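Local atomic coordinates of kinesin-like protein (Caenorhabditis elegans, PDB entry 5X3E), a protein that probably moves along microtubules as a kinesin-6 motor, drawing on ATP bound and hydrolysed by its P-loop motor domain. Residues A[111-116]-A[400-405]; A[159-164]-A[180-185]; A[168-173]-A[302-307]; A[250-255]-A[394-399]. All coordinates share one frame; numbering follows the deposited sequence. Where two conformers were deposited one is given.

Overall arrangement
Contacts 1, 3 and 4 all reach the central mixed sheet, whereas contact 2 lies far out, its centre about 26 Å from that of the chain. Contact 1 joins two strands edge to edge by backbone bonds, and contact 4 packs the short helix just before one of them against a turn; the two touch through N397 and Y398, with centres about 10 Å apart. Contact 3 is the buried one and rests on apolar packing of a hairpin over the sheet. Contact 2 uses the same hairpin, at its start, but holds a helix at the outside of the domain with an arginine-to-carbonyl bond. Polar side chains thus lead in contacts 2 and 4, backbone in contact 1.

Contact 1: residues A[111-116]-A[400-405]; sequences GQNSLL and EGNGKI
Strands 114-119 and 404-411 begin side by side here, in parallel, with K404 bonding to the residues on either side of S114. K404 N gives a hydrogen bond to N113 O at 3.0 Å, reaching it from above the carbonyl plane, and K404 O takes one from L115 N at 2.7 Å, nearly along the C=O axis. The side chains divide between two faces. On one, S114 and K404 lie together: S114 OG sits beside its own backbone N (chi1 -46°) and bonds to L104 O of helix 93-109, while K404 starts with CG anti to the backbone N (chi1 173°), bends at chi2 and runs off to S35 O. On the other, L115 and I405 meet flank to flank, L115 CD2 lying 4.3 Å from I405 CG1. L115 carries CG anti to its N, whereas I405 carries CG2 there and holds CG1 beside the N (chi1 -55°); Y398 packs against both. Ahead of the ladder, N113 OD1 accepts a hydrogen bond from Q328 N on strand 325-333, and N402 approaches N113 only loosely, a water making weak bonds to N113 N and N402 OD1. G403 has positive phi, and a CB there would clash with N113 O. G111 and G401 each close a Schellman motif ending the preceding helix. Two helices thus hand over to adjacent parallel strands in the core sheet of the P-loop NTPase fold of the kinesin motor domain, where strand 114-119 leads into the probable Walker A loop.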
# COMPACT_ATOMS: atom_id res chain seq x y z
N GLY A 111 -8.54 11.77 7.74
CA GLY A 111 -7.51 12.63 7.21
C GLY A 111 -6.10 12.27 7.61
O GLY A 111 -5.21 13.12 7.56
N GLN A 112 -5.87 11.02 8.00
CA GLN A 112 -4.55 10.54 8.41
C GLN A 112 -4.07 9.48 7.44
O GLN A 112 -4.84 8.90 6.67
CB GLN A 112 -4.58 9.99 9.83
CG GLN A 112 -4.88 11.04 10.89
CD GLN A 112 -4.92 10.46 12.29
OE1 GLN A 112 -4.59 9.29 12.49
NE2 GLN A 112 -5.33 11.27 13.26
N ASN A 113 -2.76 9.24 7.45
CA ASN A 113 -2.11 8.38 6.47
C ASN A 113 -1.86 6.98 7.03
O ASN A 113 -1.73 6.78 8.24
CB ASN A 113 -0.79 8.98 6.00
CG ASN A 113 -0.99 10.28 5.25
OD1 ASN A 113 -2.07 10.53 4.72
ND2 ASN A 113 0.05 11.10 5.19
N SER A 114 -1.78 6.02 6.12
CA SER A 114 -1.63 4.62 6.47
C SER A 114 -0.72 3.94 5.46
O SER A 114 -0.72 4.30 4.28
CB SER A 114 -2.99 3.91 6.52
OG SER A 114 -3.94 4.68 7.24
N LEU A 115 0.02 2.94 5.92
CA LEU A 115 0.95 2.19 5.09
C LEU A 115 0.85 0.71 5.41
O LEU A 115 0.88 0.33 6.59
CB LEU A 115 2.39 2.69 5.30
CG LEU A 115 3.53 1.92 4.63
CD1 LEU A 115 3.33 1.84 3.12
CD2 LEU A 115 4.85 2.60 4.94
N LEU A 116 0.74 -0.12 4.38
CA LEU A 116 0.60 -1.57 4.56
C LEU A 116 1.55 -2.30 3.62
O LEU A 116 1.50 -2.08 2.40
CB LEU A 116 -0.84 -2.01 4.33
CG LEU A 116 -1.30 -3.40 4.80
CD1 LEU A 116 -2.78 -3.34 4.92
CD2 LEU A 116 -0.91 -4.52 3.85
N GLU A 400 9.51 7.81 10.09
CA GLU A 400 9.77 8.80 11.13
C GLU A 400 8.56 9.01 12.03
O GLU A 400 8.50 9.99 12.77
CB GLU A 400 10.23 10.12 10.51
CG GLU A 400 11.67 10.09 10.02
CD GLU A 400 12.12 11.42 9.47
OE1 GLU A 400 11.26 12.30 9.27
OE2 GLU A 400 13.33 11.59 9.24
N GLY A 401 7.59 8.09 11.96
CA GLY A 401 6.50 8.04 12.90
C GLY A 401 5.26 8.81 12.52
O GLY A 401 4.44 9.09 13.41
N ASN A 402 5.10 9.19 11.26
CA ASN A 402 3.93 9.94 10.83
C ASN A 402 2.99 8.98 10.10
O ASN A 402 3.34 8.43 9.06
CB ASN A 402 4.29 11.11 9.92
CG ASN A 402 3.10 12.00 9.62
OD1 ASN A 402 2.48 11.90 8.56
ND2 ASN A 402 2.75 12.87 10.57
N GLY A 403 1.81 8.79 10.66
CA GLY A 403 0.83 7.86 10.12
C GLY A 403 0.89 6.51 10.81
O GLY A 403 1.54 6.32 11.83
N LYS A 404 0.21 5.55 10.19
CA LYS A 404 0.09 4.20 10.74
C LYS A 404 0.71 3.19 9.78
O LYS A 404 0.40 3.20 8.58
CB LYS A 404 -1.38 3.86 11.00
CG LYS A 404 -1.63 2.42 11.40
CD LYS A 404 -1.20 2.13 12.83
CE LYS A 404 -1.63 0.73 13.24
NZ LYS A 404 -1.37 0.44 14.67
N ILE A 405 1.58 2.33 10.30
CA ILE A 405 2.25 1.30 9.51
C ILE A 405 1.80 -0.06 10.01
O ILE A 405 1.85 -0.34 11.22
CB ILE A 405 3.78 1.42 9.59
CG1 ILE A 405 4.25 2.81 9.19
CG2 ILE A 405 4.45 0.37 8.70
CD1 ILE A 405 5.76 2.95 9.26
O HOH W 1 -0.71 11.25 9.29

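Contact 2: residues A[159-164]-A[180-185]; sequences KCIFYP and LKRHQM. With SO4 (sulfate ion), chain F.
K159 O is gripped across this contact by one hydrogen bond, from R182 NE at 3.0 Å. The bond is moderately straight (148° at the hydrogen); NE lies on a lone pair in the carbonyl plane, and the oxygen stands at the edge of the guanidinium. A bend at chi3 (-108°) turns the arginine back toward the loop, so that NH2 can also make a salt bridge to E158, while I161 CG1 lies near the same edge. C160 points its CB toward the helix. Its SG, anti to the carbonyl carbon, touches M185 CG at 3.8 Å, and its CB meets K181 CB at 3.7 Å, one turn earlier on helix 175-187. A sulfate, probably from the crystallisation liquor, is bonded by K159 N; its O3 and O4 lie beside the extended K159 chain, whose NZ makes a salt bridge to E269. An alanine at R182 would remove both the bond to K159 O and the salt bridge to E158, and would probably loosen the helix from the loop that opens strand 162-165. The join is a mixed one: an arginine N-H bonded to a backbone carbonyl beside a small sulfur-centred apolar patch, with the positive charge probably balanced by E158.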
# COMPACT_ATOMS: atom_id res chain seq x y z
N LYS A 159 -15.53 14.27 -11.92
CA LYS A 159 -14.12 14.37 -12.27
C LYS A 159 -13.79 15.78 -12.75
O LYS A 159 -14.66 16.57 -13.12
CB LYS A 159 -13.79 13.37 -13.38
CG LYS A 159 -13.84 11.92 -12.95
CD LYS A 159 -13.44 11.03 -14.11
CE LYS A 159 -13.42 9.56 -13.74
NZ LYS A 159 -13.02 8.73 -14.91
N CYS A 160 -12.49 16.09 -12.69
CA CYS A 160 -11.89 17.31 -13.22
C CYS A 160 -12.29 18.56 -12.45
O CYS A 160 -12.01 19.67 -12.91
CB CYS A 160 -12.20 17.49 -14.71
SG CYS A 160 -11.91 15.98 -15.67
N ILE A 161 -12.93 18.41 -11.29
CA ILE A 161 -13.07 19.54 -10.38
C ILE A 161 -11.78 19.74 -9.59
O ILE A 161 -11.09 20.75 -9.74
CB ILE A 161 -14.28 19.34 -9.45
CG1 ILE A 161 -15.57 19.27 -10.27
CG2 ILE A 161 -14.39 20.48 -8.45
CD1 ILE A 161 -16.74 18.65 -9.52
N PHE A 162 -11.42 18.75 -8.78
CA PHE A 162 -10.04 18.63 -8.32
C PHE A 162 -9.18 18.14 -9.48
O PHE A 162 -9.65 17.41 -10.35
CB PHE A 162 -9.92 17.65 -7.16
CG PHE A 162 -10.67 18.04 -5.92
CD1 PHE A 162 -10.11 18.92 -5.01
CD2 PHE A 162 -11.91 17.50 -5.64
CE1 PHE A 162 -10.78 19.26 -3.85
CE2 PHE A 162 -12.59 17.84 -4.49
CZ PHE A 162 -12.03 18.72 -3.60
N TYR A 163 -7.91 18.54 -9.48
CA TYR A 163 -6.98 18.02 -10.48
C TYR A 163 -5.55 18.21 -10.00
O TYR A 163 -5.25 19.21 -9.34
CB TYR A 163 -7.20 18.70 -11.85
CG TYR A 163 -6.92 20.19 -11.90
CD1 TYR A 163 -7.88 21.11 -11.50
CD2 TYR A 163 -5.71 20.67 -12.38
CE1 TYR A 163 -7.63 22.47 -11.56
CE2 TYR A 163 -5.45 22.03 -12.44
CZ TYR A 163 -6.42 22.92 -12.04
OH TYR A 163 -6.16 24.27 -12.09
N PRO A 164 -4.65 17.28 -10.32
CA PRO A 164 -3.27 17.38 -9.85
C PRO A 164 -2.53 18.56 -10.45
O PRO A 164 -2.70 18.89 -11.63
CB PRO A 164 -2.64 16.06 -10.32
CG PRO A 164 -3.78 15.19 -10.73
CD PRO A 164 -4.88 16.09 -11.16
N LEU A 180 -16.53 20.65 -19.24
CA LEU A 180 -15.94 20.44 -20.56
C LEU A 180 -14.71 19.54 -20.48
O LEU A 180 -14.47 18.73 -21.38
CB LEU A 180 -15.57 21.78 -21.20
CG LEU A 180 -15.06 21.71 -22.65
CD1 LEU A 180 -16.10 21.11 -23.60
CD2 LEU A 180 -14.61 23.07 -23.14
N LYS A 181 -13.92 19.69 -19.41
CA LYS A 181 -12.75 18.84 -19.22
C LYS A 181 -13.18 17.38 -19.18
O LYS A 181 -12.53 16.52 -19.79
CB LYS A 181 -12.03 19.21 -17.93
CG LYS A 181 -11.09 20.40 -18.05
CD LYS A 181 -9.86 20.17 -18.91
CE LYS A 181 -9.12 21.49 -19.12
NZ LYS A 181 -7.90 21.35 -19.97
N ARG A 182 -14.28 17.09 -18.49
CA ARG A 182 -14.84 15.74 -18.46
C ARG A 182 -15.13 15.23 -19.87
O ARG A 182 -14.82 14.08 -20.20
CB ARG A 182 -16.11 15.72 -17.62
CG ARG A 182 -15.93 15.33 -16.17
CD ARG A 182 -17.26 15.34 -15.42
NE ARG A 182 -17.34 16.47 -14.49
CZ ARG A 182 -18.24 17.44 -14.58
NH1 ARG A 182 -19.14 17.43 -15.55
NH2 ARG A 182 -18.24 18.43 -13.69
N HIS A 183 -15.75 16.07 -20.71
CA HIS A 183 -16.06 15.62 -22.07
C HIS A 183 -14.82 15.59 -22.94
O HIS A 183 -14.75 14.81 -23.90
CB HIS A 183 -17.10 16.54 -22.70
CG HIS A 183 -18.44 16.53 -22.02
ND1 HIS A 183 -19.37 15.54 -22.23
CD2 HIS A 183 -19.00 17.40 -21.14
CE1 HIS A 183 -20.45 15.80 -21.51
NE2 HIS A 183 -20.25 16.92 -20.84
N GLN A 184 -13.82 16.42 -22.61
CA GLN A 184 -12.50 16.30 -23.22
C GLN A 184 -11.81 15.03 -22.76
O GLN A 184 -11.19 14.33 -23.57
CB GLN A 184 -11.67 17.53 -22.89
CG GLN A 184 -12.03 18.77 -23.68
CD GLN A 184 -11.20 19.97 -23.29
OE1 GLN A 184 -10.05 19.84 -22.87
NE2 GLN A 184 -11.78 21.16 -23.42
N MET A 185 -11.91 14.71 -21.47
CA MET A 185 -11.29 13.50 -20.93
C MET A 185 -11.97 12.25 -21.47
O MET A 185 -11.30 11.25 -21.76
CB MET A 185 -11.35 13.52 -19.41
CG MET A 185 -10.32 14.42 -18.74
SD MET A 185 -8.65 13.78 -18.93
CE MET A 185 -7.78 14.81 -17.76
S SO4 F . -17.60 11.65 -13.58
O1 SO4 F . -18.74 11.94 -14.45
O2 SO4 F . -18.05 10.99 -12.36
O3 SO4 F . -16.68 10.78 -14.30
O4 SO4 F . -16.95 12.91 -13.23

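Contact 3: residues A[168-173]-A[302-307]; sequences NTFEIR and KLVMAP. With SO4 (sulfate ion), chain G; SO4 (sulfate ion), chain O; SO4 (sulfate ion), chain C.
A two-stranded antiparallel hairpin, 162-165 with 169-172, lies over the central sheet of the motor domain, and its second strand packs here on strand 296-307. The two strands are in different layers: their axes come within 9.4 Å and cross at -44°, and no hydrogen bond joins the segments. F170 carries the contact. With CG beside its own backbone N (chi1 -70°), it directs the ring at V304, whose CG2 sits over the centre of one face, 3.7 Å from the ring centroid and only 12° off the normal, a CH-pi contact. V304 puts that methyl there by holding CG1 anti to its backbone N. The ring edge is met by K302 CD, 4.5 Å from F170 CZ, as the lysine passes with its chain extended beyond CG. Two residues on, I172 CD1 makes a lighter touch with A306 CB at 4.4 Å. At the other end K302 NZ is 3.7 Å from N168 OD1 but is not bonded to it: the ammonium makes a salt bridge to D261 and bonds a sulfate oxygen, while N168 ND2 goes to D249. A second sulfate accepts from F170 N, its oxygen near the plane of the ring; both ions are probably from the crystallisation liquor. The apolar patch is extended by F162 and P164 of the first hairpin strand, F218 of strand 213-225, whose ring meets that of F170, and V326 of strand 325-333; beyond R173 the chain passes into helix 175-187.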
# COMPACT_ATOMS: atom_id res chain seq x y z
N ASN A 168 3.23 18.08 -6.38
CA ASN A 168 2.43 17.19 -5.53
C ASN A 168 1.28 17.94 -4.84
O ASN A 168 1.06 17.81 -3.63
CB ASN A 168 3.33 16.50 -4.50
CG ASN A 168 2.65 15.35 -3.80
OD1 ASN A 168 1.96 14.53 -4.42
ND2 ASN A 168 2.82 15.28 -2.48
N THR A 169 0.55 18.74 -5.62
CA THR A 169 -0.58 19.52 -5.10
C THR A 169 -1.83 19.23 -5.93
O THR A 169 -1.79 18.50 -6.93
CB THR A 169 -0.27 21.02 -5.09
OG1 THR A 169 0.05 21.47 -6.41
CG2 THR A 169 0.89 21.34 -4.15
N PHE A 170 -2.96 19.80 -5.50
CA PHE A 170 -4.23 19.72 -6.23
C PHE A 170 -4.86 21.10 -6.33
O PHE A 170 -4.78 21.89 -5.39
CB PHE A 170 -5.20 18.73 -5.55
CG PHE A 170 -4.78 17.29 -5.67
CD1 PHE A 170 -5.19 16.52 -6.74
CD2 PHE A 170 -3.93 16.73 -4.73
CE1 PHE A 170 -4.77 15.20 -6.87
CE2 PHE A 170 -3.51 15.42 -4.85
CZ PHE A 170 -3.93 14.65 -5.92
N GLU A 171 -5.49 21.37 -7.47
CA GLU A 171 -6.20 22.62 -7.68
C GLU A 171 -7.68 22.34 -7.92
O GLU A 171 -8.11 21.18 -7.94
CB GLU A 171 -5.61 23.40 -8.87
CG GLU A 171 -4.15 23.77 -8.72
CD GLU A 171 -3.90 24.72 -7.58
OE1 GLU A 171 -4.83 25.47 -7.21
OE2 GLU A 171 -2.77 24.72 -7.04
N ILE A 172 -8.46 23.40 -8.08
CA ILE A 172 -9.91 23.30 -8.21
C ILE A 172 -10.39 24.16 -9.38
O ILE A 172 -10.18 25.38 -9.39
CB ILE A 172 -10.63 23.72 -6.91
CG1 ILE A 172 -10.19 22.81 -5.76
CG2 ILE A 172 -12.14 23.69 -7.11
CD1 ILE A 172 -10.56 23.30 -4.39
N ARG A 173 -11.03 23.52 -10.36
CA ARG A 173 -11.70 24.20 -11.46
C ARG A 173 -13.09 24.67 -11.04
O ARG A 173 -13.68 24.15 -10.10
CB ARG A 173 -11.84 23.28 -12.67
CG ARG A 173 -10.56 22.92 -13.36
CD ARG A 173 -10.85 22.21 -14.66
NE ARG A 173 -9.62 21.77 -15.29
CZ ARG A 173 -9.03 20.61 -15.04
NH1 ARG A 173 -9.56 19.77 -14.16
NH2 ARG A 173 -7.91 20.28 -15.67
N LYS A 302 -5.39 7.98 -2.65
CA LYS A 302 -5.43 9.33 -2.10
C LYS A 302 -6.86 9.82 -2.02
O LYS A 302 -7.60 9.81 -3.01
CB LYS A 302 -4.60 10.30 -2.95
CG LYS A 302 -3.15 9.91 -3.08
CD LYS A 302 -2.41 10.91 -3.95
CE LYS A 302 -0.94 10.53 -4.06
NZ LYS A 302 -0.17 11.53 -4.85
N LEU A 303 -7.25 10.28 -0.83
CA LEU A 303 -8.55 10.90 -0.62
C LEU A 303 -8.33 12.41 -0.58
O LEU A 303 -7.89 12.96 0.43
CB LEU A 303 -9.18 10.38 0.67
CG LEU A 303 -10.57 10.92 0.99
CD1 LEU A 303 -11.53 10.54 -0.12
CD2 LEU A 303 -11.06 10.39 2.33
N VAL A 304 -8.62 13.06 -1.70
CA VAL A 304 -8.45 14.51 -1.83
C VAL A 304 -9.74 15.18 -1.36
O VAL A 304 -10.79 15.03 -1.99
CB VAL A 304 -8.13 14.90 -3.28
CG1 VAL A 304 -8.05 16.42 -3.42
CG2 VAL A 304 -6.85 14.20 -3.74
N MET A 305 -9.65 15.94 -0.28
CA MET A 305 -10.81 16.55 0.35
C MET A 305 -10.70 18.07 0.35
O MET A 305 -9.60 18.63 0.33
CB MET A 305 -10.99 16.05 1.79
CG MET A 305 -11.49 14.61 1.88
SD MET A 305 -11.14 13.79 3.45
CE MET A 305 -11.84 14.96 4.59
N ALA A 306 -11.85 18.74 0.36
CA ALA A 306 -11.92 20.19 0.48
C ALA A 306 -13.25 20.56 1.12
O ALA A 306 -14.24 19.84 0.95
CB ALA A 306 -11.77 20.90 -0.87
N PRO A 307 -13.30 21.67 1.86
CA PRO A 307 -14.56 22.07 2.52
C PRO A 307 -15.69 22.24 1.52
O PRO A 307 -15.54 22.88 0.48
CB PRO A 307 -14.19 23.40 3.18
CG PRO A 307 -12.73 23.32 3.40
CD PRO A 307 -12.17 22.51 2.26
S SO4 G . -2.62 20.42 -1.81
O1 SO4 G . -3.66 21.00 -0.97
O2 SO4 G . -1.97 19.33 -1.09
O3 SO4 G . -3.19 19.93 -3.06
O4 SO4 G . -1.64 21.46 -2.11
S SO4 O . -6.49 17.29 -15.58
O1 SO4 O . -7.78 16.98 -14.96
O2 SO4 O . -5.65 16.09 -15.57
O3 SO4 O . -5.83 18.35 -14.83
O4 SO4 O . -6.70 17.73 -16.96
S SO4 C . 3.07 9.66 -5.57
O1 SO4 C . 2.40 10.75 -4.85
O2 SO4 C . 2.68 8.38 -5.00
O3 SO4 C . 4.51 9.81 -5.44
O4 SO4 C . 2.71 9.71 -6.98

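Contact 4: residues A[250-255]-A[394-399]; sequences RQQQMY and LFKNYL. With SO4 (sulfate ion), chain M.
The tight part of this contact centres on the N397 side-chain amide, which holds the backbone of residues 252-254 at two points. N397 ND2 gives a nearly straight hydrogen bond (171°) to Q252 O at 3.1 Å, with the oxygen in the plane of the amide though the donor stands above the carbonyl plane of Q252. N397 OD1 accepts from M254 N at 3.0 Å, this time in the carbonyl plane. Both bonds together fix the rotation of the amide. The Q253 amide stacks on it with planes 18° apart, without a bond: Q253 OE1 and N397 OD1 are both acceptors. An alanine at N397 would remove both bonds, and would probably let the turn drift from the helix. M254 is buried alongside, its CB against L394 O and the chain bent at chi2 (-58°) and again at chi3, so that the methionine crosses the K396 chain at about a right angle and CE lies 3.4 Å from K396 CD. The segments join the turn and the first second-strand residues of hairpin 243-248/254-256 to the short helix 396-399, with F395 at its N-cap position; in kinesins the corresponding hairpin (loop 8) and the helical region with the YRxSKLT motif face the microtubule, probably here too. The outer side is much looser. Q252 is exposed, its OE1 4.0 Å from K396 NZ, and the lysine, CG anti to the backbone N, reaches outward to a sulfate, probably from the crystallisation liquor, with a weak bond of 3.5 Å from K396 NZ to its O2.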
# COMPACT_ATOMS: atom_id res chain seq x y z
N ARG A 250 6.75 20.80 -0.39
CA ARG A 250 6.93 21.85 0.61
C ARG A 250 6.44 21.45 1.98
O ARG A 250 6.93 21.99 2.98
CB ARG A 250 6.25 23.14 0.15
CG ARG A 250 6.96 23.74 -1.04
CD ARG A 250 6.72 25.23 -1.22
NE ARG A 250 7.70 25.78 -2.16
CZ ARG A 250 7.62 25.69 -3.48
NH1 ARG A 250 6.59 25.07 -4.04
NH2 ARG A 250 8.56 26.22 -4.24
N GLN A 251 5.51 20.50 2.06
CA GLN A 251 5.04 19.94 3.32
C GLN A 251 5.98 18.86 3.86
O GLN A 251 5.67 18.24 4.87
CB GLN A 251 3.64 19.34 3.13
CG GLN A 251 2.60 20.26 2.49
CD GLN A 251 1.98 21.26 3.46
OE1 GLN A 251 2.65 22.17 3.94
NE2 GLN A 251 0.69 21.08 3.75
N GLN A 252 7.13 18.67 3.21
CA GLN A 252 8.12 17.64 3.52
C GLN A 252 7.59 16.23 3.28
O GLN A 252 8.19 15.26 3.75
CB GLN A 252 8.63 17.78 4.96
CG GLN A 252 9.40 19.07 5.19
CD GLN A 252 10.59 19.21 4.26
OE1 GLN A 252 11.29 18.23 3.98
NE2 GLN A 252 10.83 20.42 3.78
N GLN A 253 6.50 16.10 2.53
CA GLN A 253 5.93 14.79 2.22
C GLN A 253 6.59 14.18 0.99
O GLN A 253 6.83 14.86 -0.01
CB GLN A 253 4.42 14.92 1.97
CG GLN A 253 3.63 15.32 3.19
CD GLN A 253 3.54 14.20 4.21
OE1 GLN A 253 3.22 13.06 3.88
NE2 GLN A 253 3.83 14.53 5.47
N MET A 254 6.88 12.88 1.07
CA MET A 254 7.52 12.19 -0.04
C MET A 254 6.52 11.97 -1.18
O MET A 254 5.32 11.80 -0.96
CB MET A 254 8.08 10.85 0.43
CG MET A 254 9.20 10.98 1.45
SD MET A 254 10.58 11.94 0.82
CE MET A 254 10.69 13.16 2.11
N TYR A 255 7.04 12.00 -2.40
CA TYR A 255 6.23 11.69 -3.58
C TYR A 255 7.15 11.35 -4.74
O TYR A 255 8.37 11.55 -4.69
CB TYR A 255 5.28 12.84 -3.95
CG TYR A 255 5.93 14.05 -4.60
CD1 TYR A 255 5.79 14.28 -5.96
CD2 TYR A 255 6.67 14.96 -3.85
CE1 TYR A 255 6.38 15.39 -6.57
CE2 TYR A 255 7.27 16.07 -4.44
CZ TYR A 255 7.12 16.28 -5.80
OH TYR A 255 7.70 17.38 -6.39
N LEU A 394 11.13 6.59 0.09
CA LEU A 394 9.77 6.94 -0.29
C LEU A 394 8.81 6.93 0.89
O LEU A 394 7.81 7.66 0.88
CB LEU A 394 9.29 5.98 -1.38
CG LEU A 394 7.88 6.16 -1.95
CD1 LEU A 394 7.72 7.55 -2.54
CD2 LEU A 394 7.60 5.09 -2.98
N PHE A 395 9.10 6.14 1.93
CA PHE A 395 8.25 6.08 3.11
C PHE A 395 8.92 6.72 4.33
O PHE A 395 8.71 6.28 5.46
CB PHE A 395 7.84 4.64 3.39
CG PHE A 395 7.18 3.97 2.22
CD1 PHE A 395 5.98 4.47 1.71
CD2 PHE A 395 7.76 2.88 1.60
CE1 PHE A 395 5.38 3.88 0.61
CE2 PHE A 395 7.16 2.28 0.51
CZ PHE A 395 5.97 2.79 0.01
N LYS A 396 9.72 7.76 4.09
CA LYS A 396 10.40 8.46 5.17
C LYS A 396 9.41 8.95 6.22
O LYS A 396 9.64 8.78 7.43
CB LYS A 396 11.22 9.61 4.60
CG LYS A 396 11.59 10.68 5.62
CD LYS A 396 12.18 11.90 4.95
CE LYS A 396 11.73 13.19 5.62
NZ LYS A 396 12.07 14.40 4.83
N ASN A 397 8.31 9.57 5.79
CA ASN A 397 7.35 10.14 6.73
C ASN A 397 6.82 9.07 7.68
O ASN A 397 6.78 9.28 8.90
CB ASN A 397 6.21 10.81 5.97
CG ASN A 397 6.71 11.88 5.01
OD1 ASN A 397 6.47 11.82 3.81
ND2 ASN A 397 7.41 12.87 5.55
N TYR A 398 6.39 7.93 7.14
CA TYR A 398 5.89 6.84 7.97
C TYR A 398 6.96 6.33 8.92
O TYR A 398 6.71 6.13 10.11
CB TYR A 398 5.37 5.70 7.08
CG TYR A 398 4.18 6.05 6.22
CD1 TYR A 398 4.34 6.39 4.88
CD2 TYR A 398 2.88 6.02 6.73
CE1 TYR A 398 3.26 6.71 4.08
CE2 TYR A 398 1.79 6.33 5.93
CZ TYR A 398 1.98 6.67 4.61
OH TYR A 398 0.90 6.97 3.82
N LEU A 399 8.17 6.09 8.41
CA LEU A 399 9.23 5.53 9.23
C LEU A 399 9.75 6.51 10.27
O LEU A 399 10.39 6.08 11.24
CB LEU A 399 10.37 5.05 8.34
CG LEU A 399 9.92 3.89 7.46
CD1 LEU A 399 10.84 3.71 6.29
CD2 LEU A 399 9.89 2.62 8.30
S SO4 M . 14.82 14.40 0.94
O1 SO4 M . 14.01 14.43 -0.27
O2 SO4 M . 14.08 13.78 2.04
O3 SO4 M . 16.04 13.64 0.68
O4 SO4 M . 15.19 15.76 1.33